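Local coordinates for protein 1A (Cricket paralysis virus, PDB 6C3R), which suppresses antiviral RNA interference in insect cells by inhibiting host Argonaute-2 and recruiting a cellular ubiquitin ligase complex that promotes its degradation, at residues Q10-A15 / F112-L117. Sequence-based numbering, arbitrary orientation.
Sequences QELIAA and FFMDHL
Leu12 and Phe113 both hold CG trans to the backbone nitrogen (chi1 -159° and 169°), which carries CD2 of the leucine and the phenyl ring toward each other's helices. Ile13 differs: CG1 lies trans to the carbonyl carbon, beside the backbone N (chi1 -74°), and this branch swings round to the far end of the Phe113 ring. There Ile13 CG1 sits 3.6 Å from Phe113 CZ and 3.8 Å from Phe113 CE2, the two side chains meeting at a slant. Leu12 touches the other segment with a single methyl. Its CD2 lies 3.8 Å from Leu117 CD2, the two leucines crossing nearly at right angles, and the same methyl passes 4.1 Å from Met114 SD. Leu117 CD2 does double duty, since it also rests over one face of the Phe113 ring, offset toward the rim, and so ties the leucine pair to the aromatic. Phe17 and Phe120 meet that ring too, and Leu21 and Val30 touch both Ile13 and Phe113. On the side of the turn away from helix 2-16, His116, at the N-cap position of helix 117-123, donates from ND1 to Phe112 O at 2.7 Å. That bond lies in the carbonyl plane, on a lone pair, and places ND1 over the centre of one face of the Phe112 ring. Across the contact everything is apolar: helix 2-16, which carries the BC-box used for E3 ligase assembly, is packed through Leu12 and Ile13 against Phe113 and Met114 of helix 110-114 and Leu117 at the start of helix 117-123, either side of the turn, a small hydrophobic helix-packing interface.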
# COMPACT_ATOMS: atom_id res chain seq x y z
N GLN A 10 -24.79 -15.39 11.25
CA GLN A 10 -23.62 -16.29 11.25
C GLN A 10 -24.02 -17.69 10.82
O GLN A 10 -23.21 -18.45 10.29
CB GLN A 10 -22.99 -16.34 12.64
CG GLN A 10 -21.50 -16.68 12.66
CD GLN A 10 -20.61 -15.53 12.22
OE1 GLN A 10 -20.97 -14.35 12.31
NE2 GLN A 10 -19.41 -15.86 11.73
N GLU A 11 -25.27 -18.03 11.11
CA GLU A 11 -25.89 -19.27 10.69
C GLU A 11 -26.19 -19.16 9.20
O GLU A 11 -25.97 -20.11 8.45
CB GLU A 11 -27.18 -19.47 11.50
CG GLU A 11 -27.68 -20.90 11.58
CD GLU A 11 -28.36 -21.38 10.32
OE1 GLU A 11 -28.95 -20.56 9.57
OE2 GLU A 11 -28.31 -22.61 10.08
N LEU A 12 -26.70 -17.99 8.81
CA LEU A 12 -27.00 -17.66 7.41
C LEU A 12 -25.76 -17.59 6.51
O LEU A 12 -25.82 -17.96 5.33
CB LEU A 12 -27.78 -16.35 7.38
CG LEU A 12 -28.63 -16.00 6.16
CD1 LEU A 12 -29.49 -17.16 5.69
CD2 LEU A 12 -29.50 -14.80 6.48
N ILE A 13 -24.64 -17.15 7.06
CA ILE A 13 -23.35 -17.17 6.35
C ILE A 13 -22.91 -18.60 6.10
O ILE A 13 -22.37 -18.91 5.04
CB ILE A 13 -22.24 -16.39 7.11
CG1 ILE A 13 -22.48 -14.88 6.99
CG2 ILE A 13 -20.84 -16.70 6.57
CD1 ILE A 13 -21.78 -14.05 8.03
N ALA A 14 -23.12 -19.46 7.09
CA ALA A 14 -22.76 -20.87 6.99
C ALA A 14 -23.63 -21.52 5.94
O ALA A 14 -23.13 -22.16 5.01
CB ALA A 14 -22.93 -21.56 8.33
N ALA A 15 -24.94 -21.33 6.08
CA ALA A 15 -25.91 -21.93 5.19
C ALA A 15 -25.69 -21.51 3.74
O ALA A 15 -25.41 -22.35 2.89
CB ALA A 15 -27.32 -21.55 5.64
N PHE A 112 -27.55 -4.99 8.99
CA PHE A 112 -27.17 -4.45 7.70
C PHE A 112 -26.85 -5.53 6.68
O PHE A 112 -27.25 -5.43 5.51
CB PHE A 112 -25.95 -3.55 7.89
CG PHE A 112 -25.54 -2.83 6.66
CD1 PHE A 112 -24.69 -3.42 5.74
CD2 PHE A 112 -26.01 -1.54 6.42
CE1 PHE A 112 -24.31 -2.76 4.60
CE2 PHE A 112 -25.64 -0.87 5.28
CZ PHE A 112 -24.79 -1.48 4.37
N PHE A 113 -26.10 -6.54 7.13
CA PHE A 113 -25.81 -7.73 6.33
C PHE A 113 -27.07 -8.41 5.82
O PHE A 113 -27.15 -8.78 4.67
CB PHE A 113 -24.97 -8.73 7.12
CG PHE A 113 -24.84 -10.08 6.45
CD1 PHE A 113 -24.16 -10.21 5.25
CD2 PHE A 113 -25.42 -11.22 7.02
CE1 PHE A 113 -24.04 -11.45 4.64
CE2 PHE A 113 -25.29 -12.46 6.41
CZ PHE A 113 -24.61 -12.58 5.22
N MET A 114 -28.06 -8.53 6.70
CA MET A 114 -29.29 -9.21 6.37
C MET A 114 -30.32 -8.35 5.67
O MET A 114 -31.24 -8.89 5.07
CB MET A 114 -29.86 -9.85 7.62
CG MET A 114 -28.93 -10.93 8.15
SD MET A 114 -29.66 -11.95 9.44
CE MET A 114 -30.08 -10.72 10.68
N ASP A 115 -30.18 -7.03 5.70
CA ASP A 115 -30.92 -6.19 4.73
C ASP A 115 -30.31 -6.17 3.33
O ASP A 115 -30.91 -5.60 2.43
CB ASP A 115 -31.09 -4.76 5.25
CG ASP A 115 -31.99 -4.69 6.49
OD1 ASP A 115 -32.78 -5.62 6.69
OD2 ASP A 115 -31.92 -3.71 7.26
N HIS A 116 -29.13 -6.77 3.14
CA HIS A 116 -28.38 -6.66 1.87
C HIS A 116 -27.72 -7.98 1.44
O HIS A 116 -26.64 -7.98 0.86
CB HIS A 116 -27.34 -5.54 1.97
CG HIS A 116 -27.92 -4.19 2.26
ND1 HIS A 116 -28.02 -3.68 3.54
CD2 HIS A 116 -28.44 -3.25 1.44
CE1 HIS A 116 -28.57 -2.48 3.49
NE2 HIS A 116 -28.81 -2.19 2.23
N LEU A 117 -28.42 -9.09 1.65
CA LEU A 117 -27.89 -10.42 1.32
C LEU A 117 -27.46 -10.58 -0.14
O LEU A 117 -26.37 -11.05 -0.43
CB LEU A 117 -28.93 -11.49 1.66
CG LEU A 117 -29.26 -11.62 3.15
CD1 LEU A 117 -30.53 -12.42 3.32
CD2 LEU A 117 -28.13 -12.27 3.93